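Local coordinates for mandelate racemase/muconate lactonizing enzyme-like protein (Roseovarius sp. TM1035, PDB 3RCY), which is of unknown function but belongs to the mandelate racemase/muconate lactonizing group of the enolase superfamily and probably catalyses a magnesium-dependent reaction begun by proton abstraction, at residues 131-136 with 142-147; 136-141 with 151-156; 158-163 with 337-342; 191-196 with 224-229; 208-213 with 220-225. All blocks are in the same frame, centred on the assembly; numbering follows the deposited sequence.

The five contacts lie in the barrel domain. Contacts 1 and 2, with centres about 5 Å apart, interlock near its first strand: both use helix 140-143, their segments alternate along the chain, and Y133 O reaches S153 OG. Contact 3, centred about 13 Å from contact 2, runs from helix 147-159 to the chain after strand 335-336, so contacts 4 and 5 are nested within its loop. These two share helix 216-226, with centres about 11 Å apart, and F208 meets both I226 and C193. Contact 4 is helix on helix, whereas contact 5 sets a strand end and its loop on an outer helix. Contact 3 touches the second subunit, contacts 4 and 5 the third.

Contact 1 of 5, residues 131-136 with 142-147; sequences YLYPLP and PFWTSA
P134 lies over one face of the F143 ring, its CG 4.0 Å from the centroid of that ring and 27° off the normal, a CH-pi contact in which the two side chains cross at about a right angle. The site is the connection that leaves the first strand of the enolase-type barrel, 126-131, and turns back through the short helix 140-143. A proline suits this place because its compact, puckered ring, rigid because it is closed on the backbone, presents several C-H groups to the aromatic at once. F143 reaches it with CG anti to its own backbone N (chi1 175°), and helix 147-159 packs against the same phenylalanine through M149 and S153. W144 comes in beside it: its six-membered ring sets CH2 at 3.9 Å from P134 CD, so the proline touches two aromatic residues, and F143 CD2 lies over one indole face. Backbone atoms of 131-136 complete the packing. Y133 C lies 3.5 Å from F143 CZ, and L132 O meets F143 at the ring edge, 3.3 Å from CE2.

Contact 2 of 5, residues 136-141 with 151-156; sequences PHHPIT and AESAAD
With its CG wedged between its backbone N and carbonyl carbon (chi1 69°), H137 swings its ring so that H138 CD2 lies over one of its faces, near the rim, while CG of H138 stands anti to the carbonyl carbon; both rings thereby point NE2 at the same oxygen, E152 OE1. The glutamate reaches out from helix 147-159 on a chain extended beyond CG. H138 NE2 donates to OE1 at 2.7 Å, nearly straight at 162°, nearly along the C-O axis and with imidazole and carboxylate almost coplanar. H137 NE2 gives a longer bond to E152 OE1, 2.9 Å, and a more bent one, 140°, tilted out of the carboxylate plane. A carboxylate suits a spot where two N-H groups converge. H138 is further fixed because its ND1 accepts from L135 N, which commits NE2 to donating. A leucine in place of H138 would probably leave E152 OE1 with the weaker grip of H137 and L135 N without its acceptor. S153 OG lies in the plane of the H138 ring, 3.6 Å from CE1, but its hydrogen bond goes to Y133 O. The loop is thus tied to helix 147-159 through E152, while A151 and A154 of that helix pack on helix 183-200.

Contact 3 of 5, residues 158-163 with 337-342; sequences VARGYT and SIETPF
E339 and Y162 bury the most surface here, and they meet through a water rather than directly: Y162 OH and E339 OE1 are 4.2 Å apart. The bridging water lies 2.7 Å from Y162 OH and donates a weak bond to E339 OE1, also at 2.7 Å. Y162 takes CG anti to its carbonyl carbon (chi1 -75°), which sends the ring past T130 of strand 126-131 and V353 so that only its far end meets the glutamate. A tyrosine fits this path, with an apolar ring for the buried stretch and a hydroxyl for the water at its end. E339 answers with an extended chain. R160 may add a charge nearby, but it has two conformers and the approach is doubtful; in one of them NH1 stands 4.2 Å from E339 OE1, with the oxygen well out of the guanidinium plane. This is a nearness of opposite charges without a bond; the salt bridge of R160 NH2 is with D156. Between R160 and Y162, G161 takes a positive phi of 100° to end helix 147-159, where a side chain would jam against the preceding carbonyl. That Schellman ending turns the chain toward strand 164-167, a helix-to-strand return of the beta/alpha barrel, here bridged by water to the chain that follows strand 335-336.

Contact 4 of 5, residues 191-196 with 224-229; sequences EFCRKI and QAIEPY
The Y229 ring is sandwiched between main chain and proline: R194 N lies 3.9 Å above one face, toward the rim, with C193 C on that side too, and P228 CB sits over the opposite face, also near the rim. This is helix-to-helix packing on the outside of the enolase-type barrel, where the end of helix 216-226, through a 3-10 turn at 227-229, leans on helix 183-200. The ring reaches the helix because CG of Y229 stands anti to its carbonyl carbon (chi1 -55°). C193 CB touches Y229 CG at 3.6 Å, and a residue as slim as cysteine lets a flat ring come this near the helix backbone. R194 runs alongside the tyrosine, pointing the same way; it is R194 CB that meets Y229 CE1, at 3.6 Å, while its guanidinium group leads away. An alanine at Y229 is likely to open a gap over C193 and R194, leaving the near side of helix 183-200 without its aromatic cover. E227, two residues earlier, serves the assembly instead, in a salt bridge to R254 of the third subunit. On the far side of the helix K195 NZ bridges to E191 OE2, with D148 as a second carboxylate partner. Deeper in the interface, C193 SG packs against the methyl branch of I226, 4.0 Å from CG2.

Contact 5 of 5, residues 208-213 with 220-225; sequences FGTHGQ and IRLGQA
H211 N donates to Q213 OE1 at 2.7 Å, a bond inside the loop from which F208 and T210 reach out to L222. The backbone N-H comes from above the carbonyl plane of Q213, 41° out of it. The other end of that amide, NE2, bonds G171 O and D168 OD2, fixing its rotation, and D168 OD2 also takes H211 ND1. A glutamine, with an acceptor and a donor on one flat group, can hold H211 N with one end and G171 and D168 with the other, and G212 beside it takes a positive phi that suits a glycine. The contact with helix 216-226 itself is apolar. L222 throws CG anti to its backbone N (chi1 173°) and brings its CD2 obliquely to 3.8 Å from F208 CE2; T210 CG2 is a looser neighbour at 4.3 Å from the same methyl. The hydroxyl of T210 turns to E235 O, on a residue of the magnesium site. R221 NH2 is hydrogen-bonded to S230 of the third subunit. A barrel strand, 205-208, whose following loop heads for the metal site while the next helix folds back against it is the beta-alpha unit typical of the enolase superfamily barrel.

Contact 1 of 5, residues 131-136 with 142-147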
# COMPACT_ATOMS: atom_id res chain seq x y z
N TYR A 131 -17.80 4.04 35.21
CA TYR A 131 -16.71 3.32 35.86
C TYR A 131 -17.29 2.52 37.03
O TYR A 131 -18.33 2.88 37.58
CB TYR A 131 -15.69 4.28 36.46
CG TYR A 131 -14.49 4.62 35.61
CD1 TYR A 131 -14.24 5.94 35.24
CD2 TYR A 131 -13.59 3.63 35.22
CE1 TYR A 131 -13.14 6.29 34.48
CE2 TYR A 131 -12.46 3.96 34.45
CZ TYR A 131 -12.25 5.30 34.09
OH TYR A 131 -11.15 5.67 33.32
N LEU A 132 -16.58 1.46 37.41
CA LEU A 132 -16.83 0.78 38.67
C LEU A 132 -16.16 1.54 39.81
O LEU A 132 -14.93 1.63 39.87
CB LEU A 132 -16.33 -0.66 38.63
CG LEU A 132 -16.99 -1.53 37.55
CD1 LEU A 132 -16.36 -2.91 37.50
CD2 LEU A 132 -18.49 -1.61 37.82
N TYR A 133 -16.97 2.11 40.70
CA TYR A 133 -16.47 2.87 41.85
C TYR A 133 -16.64 2.04 43.12
O TYR A 133 -17.52 1.17 43.17
CB TYR A 133 -17.20 4.20 41.99
CG TYR A 133 -16.95 5.17 40.85
CD1 TYR A 133 -15.75 5.86 40.75
CD2 TYR A 133 -17.92 5.38 39.86
CE1 TYR A 133 -15.50 6.75 39.71
CE2 TYR A 133 -17.69 6.27 38.80
CZ TYR A 133 -16.47 6.95 38.74
OH TYR A 133 -16.21 7.83 37.72
N PRO A 134 -15.82 2.31 44.16
CA PRO A 134 -15.98 1.58 45.42
C PRO A 134 -17.38 1.76 45.99
O PRO A 134 -17.94 2.86 45.95
CB PRO A 134 -14.95 2.25 46.36
CG PRO A 134 -13.98 2.93 45.46
CD PRO A 134 -14.73 3.31 44.22
N LEU A 135 -17.95 0.66 46.47
CA LEU A 135 -19.17 0.69 47.26
C LEU A 135 -18.82 1.16 48.68
O LEU A 135 -17.64 1.22 49.03
CB LEU A 135 -19.82 -0.70 47.26
CG LEU A 135 -20.38 -1.17 45.91
CD1 LEU A 135 -20.97 -2.57 46.01
CD2 LEU A 135 -21.43 -0.18 45.36
N PRO A 136 -19.83 1.51 49.50
CA PRO A 136 -19.54 2.10 50.83
C PRO A 136 -18.71 1.24 51.79
O PRO A 136 -18.03 1.79 52.66
CB PRO A 136 -20.93 2.35 51.41
CG PRO A 136 -21.80 2.55 50.21
CD PRO A 136 -21.28 1.57 49.19
N PRO A 142 -7.40 -0.30 48.36
CA PRO A 142 -7.45 -1.71 47.94
C PRO A 142 -8.45 -2.00 46.81
O PRO A 142 -8.22 -2.92 46.01
CB PRO A 142 -7.88 -2.45 49.22
CG PRO A 142 -7.44 -1.56 50.32
CD PRO A 142 -7.64 -0.16 49.81
N PHE A 143 -9.53 -1.23 46.73
CA PHE A 143 -10.56 -1.45 45.71
C PHE A 143 -10.01 -1.51 44.28
O PHE A 143 -10.44 -2.35 43.48
CB PHE A 143 -11.65 -0.37 45.78
CG PHE A 143 -12.66 -0.46 44.66
CD1 PHE A 143 -13.75 -1.32 44.77
CD2 PHE A 143 -12.51 0.29 43.50
CE1 PHE A 143 -14.68 -1.41 43.75
CE2 PHE A 143 -13.44 0.21 42.47
CZ PHE A 143 -14.52 -0.65 42.60
N TRP A 144 -9.05 -0.64 43.96
CA TRP A 144 -8.55 -0.50 42.58
C TRP A 144 -7.85 -1.73 42.03
O TRP A 144 -7.77 -1.90 40.81
CB TRP A 144 -7.68 0.76 42.43
CG TRP A 144 -8.41 1.99 42.87
CD1 TRP A 144 -8.09 2.80 43.92
CD2 TRP A 144 -9.60 2.55 42.28
NE1 TRP A 144 -9.00 3.83 44.02
CE2 TRP A 144 -9.94 3.70 43.03
CE3 TRP A 144 -10.42 2.18 41.20
CZ2 TRP A 144 -11.06 4.48 42.74
CZ3 TRP A 144 -11.53 2.97 40.90
CH2 TRP A 144 -11.84 4.11 41.67
N THR A 145 -7.35 -2.59 42.90
CA THR A 145 -6.73 -3.85 42.48
C THR A 145 -7.45 -5.10 42.99
O THR A 145 -6.91 -6.20 42.93
CB THR A 145 -5.24 -3.90 42.87
OG1 THR A 145 -5.12 -3.64 44.27
CG2 THR A 145 -4.43 -2.87 42.09
N SER A 146 -8.67 -4.93 43.50
CA SER A 146 -9.48 -6.05 43.95
C SER A 146 -10.55 -6.45 42.92
O SER A 146 -11.55 -5.74 42.76
CB SER A 146 -10.16 -5.73 45.28
OG SER A 146 -11.01 -6.79 45.67
N ALA A 147 -10.36 -7.59 42.25
CA ALA A 147 -11.35 -8.11 41.30
C ALA A 147 -12.67 -8.43 42.01
O ALA A 147 -13.74 -8.13 41.49
CB ALA A 147 -10.82 -9.33 40.56

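Contact 2 of 5, residues 136-141 with 151-156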
# COMPACT_ATOMS: atom_id res chain seq x y z
N PRO A 136 -19.83 1.51 49.50
CA PRO A 136 -19.54 2.10 50.83
C PRO A 136 -18.71 1.24 51.79
O PRO A 136 -18.03 1.79 52.66
CB PRO A 136 -20.93 2.35 51.41
CG PRO A 136 -21.80 2.55 50.21
CD PRO A 136 -21.28 1.57 49.19
N HIS A 137 -18.74 -0.08 51.64
CA HIS A 137 -17.95 -0.97 52.50
C HIS A 137 -16.56 -1.29 51.94
O HIS A 137 -15.75 -1.95 52.60
CB HIS A 137 -18.71 -2.27 52.76
CG HIS A 137 -18.86 -3.13 51.55
ND1 HIS A 137 -19.53 -2.72 50.42
CD2 HIS A 137 -18.41 -4.39 51.29
CE1 HIS A 137 -19.49 -3.69 49.51
NE2 HIS A 137 -18.82 -4.71 50.02
N HIS A 138 -16.28 -0.83 50.72
CA HIS A 138 -14.98 -1.07 50.08
C HIS A 138 -13.95 -0.05 50.54
O HIS A 138 -14.16 1.16 50.38
CB HIS A 138 -15.09 -0.95 48.55
CG HIS A 138 -15.89 -2.03 47.90
ND1 HIS A 138 -16.54 -1.86 46.70
CD2 HIS A 138 -16.14 -3.31 48.28
CE1 HIS A 138 -17.14 -2.98 46.35
NE2 HIS A 138 -16.91 -3.88 47.29
N PRO A 139 -12.81 -0.52 51.09
CA PRO A 139 -11.70 0.43 51.29
C PRO A 139 -11.23 0.93 49.92
O PRO A 139 -11.01 0.13 49.00
CB PRO A 139 -10.61 -0.43 51.96
CG PRO A 139 -11.31 -1.69 52.42
CD PRO A 139 -12.45 -1.90 51.46
N ILE A 140 -11.11 2.25 49.79
CA ILE A 140 -10.85 2.91 48.51
C ILE A 140 -9.57 2.42 47.81
O ILE A 140 -9.62 1.99 46.66
CB ILE A 140 -10.81 4.47 48.66
CG1 ILE A 140 -12.05 5.00 49.41
CG2 ILE A 140 -10.63 5.16 47.30
CD1 ILE A 140 -13.36 4.89 48.64
N THR A 141 -8.44 2.49 48.50
CA THR A 141 -7.16 2.13 47.88
C THR A 141 -7.08 0.65 47.45
O THR A 141 -6.78 0.38 46.29
CB THR A 141 -5.94 2.58 48.75
OG1 THR A 141 -5.97 4.00 48.90
CG2 THR A 141 -4.61 2.18 48.09
N ALA A 151 -16.19 -6.74 41.06
CA ALA A 151 -17.35 -7.55 40.69
C ALA A 151 -18.60 -7.18 41.50
O ALA A 151 -19.70 -7.18 40.95
CB ALA A 151 -17.03 -9.05 40.80
N GLU A 152 -18.43 -6.86 42.78
CA GLU A 152 -19.55 -6.37 43.60
C GLU A 152 -20.11 -5.05 43.07
O GLU A 152 -21.34 -4.87 42.99
CB GLU A 152 -19.13 -6.21 45.07
CG GLU A 152 -18.93 -7.52 45.81
CD GLU A 152 -18.68 -7.33 47.30
OE1 GLU A 152 -18.13 -6.28 47.71
OE2 GLU A 152 -19.04 -8.24 48.06
N SER A 153 -19.22 -4.13 42.69
CA SER A 153 -19.65 -2.85 42.12
C SER A 153 -20.37 -3.05 40.80
O SER A 153 -21.35 -2.37 40.52
CB SER A 153 -18.46 -1.89 41.95
OG SER A 153 -17.97 -1.50 43.21
N ALA A 154 -19.89 -4.00 40.00
CA ALA A 154 -20.51 -4.34 38.72
C ALA A 154 -21.93 -4.89 38.90
O ALA A 154 -22.84 -4.48 38.18
CB ALA A 154 -19.65 -5.32 37.94
N ALA A 155 -22.09 -5.81 39.86
CA ALA A 155 -23.40 -6.37 40.20
C ALA A 155 -24.36 -5.27 40.61
O ALA A 155 -25.52 -5.26 40.18
CB ALA A 155 -23.28 -7.41 41.32
N ASP A 156 -23.88 -4.31 41.40
CA ASP A 156 -24.71 -3.19 41.81
C ASP A 156 -25.06 -2.26 40.63
O ASP A 156 -26.21 -1.84 40.50
CB ASP A 156 -24.04 -2.41 42.95
CG ASP A 156 -24.99 -1.43 43.60
OD1 ASP A 156 -26.04 -1.85 44.14
OD2 ASP A 156 -24.70 -0.23 43.55

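Contact 3 of 5, residues 158-163 with 337-342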
# COMPACT_ATOMS: atom_id res chain seq x y z
N VAL A 158 -25.32 -3.09 37.49
CA VAL A 158 -26.26 -3.83 36.66
C VAL A 158 -27.65 -3.90 37.29
O VAL A 158 -28.66 -3.72 36.59
CB VAL A 158 -25.70 -5.23 36.32
CG1 VAL A 158 -26.77 -6.12 35.70
CG2 VAL A 158 -24.51 -5.08 35.37
N ALA A 159 -27.71 -4.12 38.60
CA ALA A 159 -28.99 -4.12 39.32
C ALA A 159 -29.72 -2.80 39.08
O ALA A 159 -30.94 -2.79 38.89
CB ALA A 159 -28.77 -4.35 40.81
N ARG A 160 -28.95 -1.73 39.02
CA ARG A 160 -29.41 -0.37 38.88
C ARG A 160 -29.73 -0.04 37.43
O ARG A 160 -30.08 1.05 37.16
CB ARG A 160 -28.35 0.61 39.40
CG ARG A 160 -28.38 1.14 40.83
CD ARG A 160 -26.98 1.53 41.41
NE ARG A 160 -25.93 2.07 40.49
CZ ARG A 160 -24.61 2.05 40.73
NH1 ARG A 160 -23.73 2.78 40.01
NH2 ARG A 160 -24.15 1.31 41.73
N GLY A 161 -29.58 -0.98 36.51
CA GLY A 161 -29.92 -0.81 35.11
C GLY A 161 -28.82 -0.50 34.11
O GLY A 161 -29.08 -0.46 32.91
N TYR A 162 -27.58 -0.29 34.57
CA TYR A 162 -26.46 -0.08 33.64
C TYR A 162 -26.24 -1.30 32.75
O TYR A 162 -26.30 -2.44 33.23
CB TYR A 162 -25.18 0.30 34.38
CG TYR A 162 -25.20 1.72 34.87
CD1 TYR A 162 -24.86 2.78 34.03
CD2 TYR A 162 -25.57 2.01 36.18
CE1 TYR A 162 -24.89 4.10 34.48
CE2 TYR A 162 -25.61 3.32 36.64
CZ TYR A 162 -25.26 4.36 35.78
OH TYR A 162 -25.31 5.65 36.24
N THR A 163 -26.02 -1.04 31.47
CA THR A 163 -25.83 -2.09 30.47
C THR A 163 -24.36 -2.20 30.04
O THR A 163 -24.02 -2.92 29.10
CB THR A 163 -26.71 -1.84 29.23
OG1 THR A 163 -26.35 -0.61 28.61
CG2 THR A 163 -28.20 -1.81 29.61
N SER A 337 -20.86 8.44 32.26
CA SER A 337 -21.58 9.19 33.28
C SER A 337 -20.97 8.97 34.67
O SER A 337 -20.37 7.92 34.95
CB SER A 337 -23.06 8.81 33.28
OG SER A 337 -23.62 8.90 31.98
N ILE A 338 -21.12 9.97 35.53
CA ILE A 338 -20.61 9.90 36.90
C ILE A 338 -21.73 10.32 37.84
O ILE A 338 -22.24 11.46 37.77
CB ILE A 338 -19.36 10.81 37.12
CG1 ILE A 338 -18.28 10.53 36.06
CG2 ILE A 338 -18.81 10.62 38.55
CD1 ILE A 338 -17.07 11.48 36.12
N GLU A 339 -22.14 9.40 38.71
CA GLU A 339 -23.22 9.66 39.64
C GLU A 339 -22.67 10.00 41.02
O GLU A 339 -22.22 9.11 41.74
CB GLU A 339 -24.15 8.45 39.72
CG GLU A 339 -25.54 8.74 40.24
CD GLU A 339 -26.30 7.48 40.65
OE1 GLU A 339 -25.84 6.36 40.30
OE2 GLU A 339 -27.35 7.60 41.33
N THR A 340 -22.70 11.29 41.38
CA THR A 340 -22.32 11.73 42.73
C THR A 340 -23.29 12.80 43.19
O THR A 340 -23.91 13.46 42.35
CB THR A 340 -20.86 12.29 42.83
OG1 THR A 340 -20.79 13.59 42.22
CG2 THR A 340 -19.84 11.35 42.18
N PRO A 341 -23.45 12.97 44.52
CA PRO A 341 -24.31 14.05 45.00
C PRO A 341 -23.91 15.42 44.45
O PRO A 341 -24.78 16.22 44.10
CB PRO A 341 -24.12 13.99 46.53
CG PRO A 341 -23.74 12.57 46.80
CD PRO A 341 -22.88 12.18 45.63
N PHE A 342 -22.60 15.68 44.34
CA PHE A 342 -22.12 16.99 43.88
C PHE A 342 -22.41 17.23 42.40
O PHE A 342 -22.88 18.32 42.04
CB PHE A 342 -20.62 17.16 44.19
CG PHE A 342 -20.10 18.56 43.94
CD1 PHE A 342 -20.45 19.61 44.79
CD2 PHE A 342 -19.26 18.82 42.86
CE1 PHE A 342 -19.97 20.91 44.56
CE2 PHE A 342 -18.78 20.11 42.62
CZ PHE A 342 -19.13 21.16 43.48
O HOH W 1 -27.32 5.85 38.06

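Contact 4 of 5, residues 191-196 with 224-229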
# COMPACT_ATOMS: atom_id res chain seq x y z
N GLU A 191 -8.25 -11.73 35.71
CA GLU A 191 -9.08 -11.96 36.89
C GLU A 191 -10.28 -11.00 36.97
O GLU A 191 -11.40 -11.43 37.26
CB GLU A 191 -8.24 -11.88 38.18
CG GLU A 191 -9.00 -12.37 39.41
CD GLU A 191 -8.33 -12.02 40.73
OE1 GLU A 191 -7.24 -11.42 40.72
OE2 GLU A 191 -8.92 -12.36 41.79
N PHE A 192 -10.04 -9.71 36.72
CA PHE A 192 -11.11 -8.71 36.66
C PHE A 192 -12.17 -9.08 35.61
O PHE A 192 -13.36 -9.12 35.92
CB PHE A 192 -10.55 -7.32 36.34
CG PHE A 192 -10.28 -6.45 37.56
CD1 PHE A 192 -9.29 -6.80 38.49
CD2 PHE A 192 -10.99 -5.26 37.74
CE1 PHE A 192 -9.03 -5.98 39.59
CE2 PHE A 192 -10.74 -4.44 38.85
CZ PHE A 192 -9.75 -4.80 39.78
N CYS A 193 -11.74 -9.33 34.37
CA CYS A 193 -12.68 -9.67 33.30
C CYS A 193 -13.48 -10.93 33.64
O CYS A 193 -14.69 -10.94 33.46
CB CYS A 193 -11.96 -9.85 31.96
SG CYS A 193 -11.36 -8.30 31.24
N ARG A 194 -12.80 -11.96 34.13
CA ARG A 194 -13.45 -13.22 34.47
C ARG A 194 -14.52 -13.03 35.56
O ARG A 194 -15.66 -13.48 35.40
CB ARG A 194 -12.41 -14.28 34.91
CG ARG A 194 -13.01 -15.62 35.37
CD ARG A 194 -11.95 -16.68 35.70
NE ARG A 194 -10.94 -16.25 36.68
CZ ARG A 194 -11.04 -16.41 38.00
NH1 ARG A 194 -12.12 -16.98 38.54
NH2 ARG A 194 -10.06 -15.99 38.79
N LYS A 195 -14.15 -12.35 36.64
CA LYS A 195 -15.06 -12.15 37.78
C LYS A 195 -16.19 -11.17 37.48
O LYS A 195 -17.33 -11.37 37.92
CB LYS A 195 -14.28 -11.76 39.05
CG LYS A 195 -13.42 -12.92 39.57
CD LYS A 195 -12.75 -12.62 40.89
CE LYS A 195 -11.97 -13.84 41.35
NZ LYS A 195 -11.24 -13.59 42.61
N ILE A 196 -15.88 -10.11 36.72
CA ILE A 196 -16.91 -9.15 36.33
C ILE A 196 -17.90 -9.78 35.33
O ILE A 196 -19.11 -9.61 35.47
CB ILE A 196 -16.31 -7.80 35.82
CG1 ILE A 196 -15.59 -7.09 36.97
CG2 ILE A 196 -17.40 -6.88 35.25
CD1 ILE A 196 -14.59 -6.00 36.54
N GLN A 224 -4.62 -9.61 23.97
CA GLN A 224 -4.90 -11.00 23.61
C GLN A 224 -5.36 -11.84 24.82
O GLN A 224 -6.19 -12.74 24.67
CB GLN A 224 -3.71 -11.64 22.87
CG GLN A 224 -2.50 -11.98 23.72
CD GLN A 224 -1.32 -12.45 22.88
OE1 GLN A 224 -1.03 -13.64 22.81
NE2 GLN A 224 -0.65 -11.50 22.23
N ALA A 225 -4.85 -11.51 26.00
CA ALA A 225 -5.19 -12.21 27.24
C ALA A 225 -6.65 -12.02 27.68
O ALA A 225 -7.24 -12.91 28.27
CB ALA A 225 -4.24 -11.80 28.36
N ILE A 226 -7.22 -10.85 27.38
CA ILE A 226 -8.57 -10.53 27.83
C ILE A 226 -9.64 -10.79 26.75
O ILE A 226 -10.83 -10.69 27.02
CB ILE A 226 -8.67 -9.08 28.40
CG1 ILE A 226 -8.33 -8.04 27.32
CG2 ILE A 226 -7.76 -8.92 29.63
CD1 ILE A 226 -8.80 -6.61 27.64
N GLU A 227 -9.20 -11.12 25.54
CA GLU A 227 -10.11 -11.51 24.44
C GLU A 227 -11.23 -12.51 24.81
O GLU A 227 -12.37 -12.31 24.38
CB GLU A 227 -9.34 -12.03 23.22
CG GLU A 227 -8.79 -10.91 22.35
CD GLU A 227 -7.80 -11.38 21.31
OE1 GLU A 227 -7.70 -12.60 21.03
OE2 GLU A 227 -7.12 -10.50 20.74
N PRO A 228 -10.92 -13.57 25.58
CA PRO A 228 -11.97 -14.57 25.87
C PRO A 228 -13.20 -14.05 26.63
O PRO A 228 -14.22 -14.75 26.67
CB PRO A 228 -11.23 -15.62 26.73
CG PRO A 228 -9.79 -15.45 26.36
CD PRO A 228 -9.62 -13.97 26.16
N TYR A 229 -13.12 -12.85 27.20
CA TYR A 229 -14.22 -12.32 28.01
C TYR A 229 -15.12 -11.39 27.22
O TYR A 229 -16.05 -10.78 27.76
CB TYR A 229 -13.68 -11.71 29.32
CG TYR A 229 -12.86 -12.76 30.01
CD1 TYR A 229 -13.48 -13.77 30.76
CD2 TYR A 229 -11.48 -12.81 29.84
CE1 TYR A 229 -12.72 -14.78 31.35
CE2 TYR A 229 -10.73 -13.80 30.43
CZ TYR A 229 -11.35 -14.78 31.18
OH TYR A 229 -10.59 -15.77 31.75

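Contact 5 of 5, residues 208-213 with 220-225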
# COMPACT_ATOMS: atom_id res chain seq x y z
N PHE A 208 -13.04 -2.18 28.81
CA PHE A 208 -11.70 -2.26 29.36
C PHE A 208 -11.03 -0.89 29.23
O PHE A 208 -10.54 -0.51 28.15
CB PHE A 208 -10.87 -3.36 28.70
CG PHE A 208 -9.73 -3.83 29.53
CD1 PHE A 208 -9.92 -4.77 30.54
CD2 PHE A 208 -8.46 -3.29 29.34
CE1 PHE A 208 -8.87 -5.19 31.34
CE2 PHE A 208 -7.39 -3.71 30.14
CZ PHE A 208 -7.60 -4.66 31.14
N GLY A 209 -11.04 -0.15 30.34
CA GLY A 209 -10.79 1.28 30.32
C GLY A 209 -9.35 1.68 30.55
O GLY A 209 -9.08 2.52 31.41
N THR A 210 -8.44 1.10 29.78
CA THR A 210 -7.00 1.41 29.88
C THR A 210 -6.70 2.91 29.67
O THR A 210 -7.51 3.64 29.09
CB THR A 210 -6.15 0.51 28.94
OG1 THR A 210 -7.01 -0.12 27.98
CG2 THR A 210 -5.48 -0.58 29.73
N HIS A 211 -5.54 3.35 30.15
CA HIS A 211 -5.16 4.76 30.18
C HIS A 211 -3.88 5.07 29.38
O HIS A 211 -3.08 5.91 29.78
CB HIS A 211 -4.99 5.20 31.64
CG HIS A 211 -6.28 5.34 32.39
ND1 HIS A 211 -6.94 4.26 32.94
CD2 HIS A 211 -7.03 6.42 32.69
CE1 HIS A 211 -8.05 4.68 33.53
NE2 HIS A 211 -8.12 5.99 33.40
N GLY A 212 -3.68 4.38 28.26
CA GLY A 212 -2.51 4.63 27.42
C GLY A 212 -1.18 4.26 28.05
O GLY A 212 -0.15 4.89 27.73
N GLN A 213 -1.18 3.25 28.92
CA GLN A 213 0.01 2.84 29.68
C GLN A 213 1.10 2.19 28.84
O GLN A 213 2.27 2.17 29.23
CB GLN A 213 -0.34 1.81 30.76
CG GLN A 213 -1.24 2.28 31.88
CD GLN A 213 -2.68 1.86 31.68
OE1 GLN A 213 -3.25 2.02 30.59
NE2 GLN A 213 -3.29 1.33 32.73
N ILE A 220 -0.69 -5.30 22.92
CA ILE A 220 -1.07 -6.53 22.22
C ILE A 220 -1.03 -7.75 23.15
O ILE A 220 -1.96 -8.56 23.14
CB ILE A 220 -0.22 -6.74 20.94
CG1 ILE A 220 -0.55 -5.63 19.91
CG2 ILE A 220 -0.47 -8.14 20.32
CD1 ILE A 220 0.50 -5.45 18.82
N ARG A 221 0.01 -7.88 23.97
CA ARG A 221 0.08 -8.98 24.94
C ARG A 221 -1.07 -8.94 25.95
O ARG A 221 -1.65 -9.97 26.27
CB ARG A 221 1.42 -9.01 25.66
CG ARG A 221 2.60 -9.36 24.75
CD ARG A 221 3.87 -9.63 25.56
NE ARG A 221 3.63 -10.61 26.62
CZ ARG A 221 3.86 -10.40 27.91
NH1 ARG A 221 4.38 -9.25 28.35
NH2 ARG A 221 3.59 -11.38 28.77
N LEU A 222 -1.40 -7.75 26.44
CA LEU A 222 -2.51 -7.61 27.39
C LEU A 222 -3.86 -7.84 26.70
O LEU A 222 -4.72 -8.56 27.22
CB LEU A 222 -2.49 -6.24 28.09
CG LEU A 222 -3.70 -5.94 28.99
CD1 LEU A 222 -3.69 -6.81 30.24
CD2 LEU A 222 -3.72 -4.47 29.38
N GLY A 223 -4.01 -7.23 25.53
CA GLY A 223 -5.22 -7.37 24.72
C GLY A 223 -5.58 -8.82 24.45
O GLY A 223 -6.72 -9.23 24.68
N GLN A 224 -4.62 -9.61 23.97
CA GLN A 224 -4.90 -11.00 23.61
C GLN A 224 -5.36 -11.84 24.82
O GLN A 224 -6.19 -12.74 24.67
CB GLN A 224 -3.71 -11.64 22.87
CG GLN A 224 -2.50 -11.98 23.72
CD GLN A 224 -1.32 -12.45 22.88
OE1 GLN A 224 -1.03 -13.64 22.81
NE2 GLN A 224 -0.65 -11.50 22.23
N ALA A 225 -4.85 -11.51 26.00
CA ALA A 225 -5.19 -12.21 27.24
C ALA A 225 -6.65 -12.02 27.68
O ALA A 225 -7.24 -12.91 28.27
CB ALA A 225 -4.24 -11.80 28.36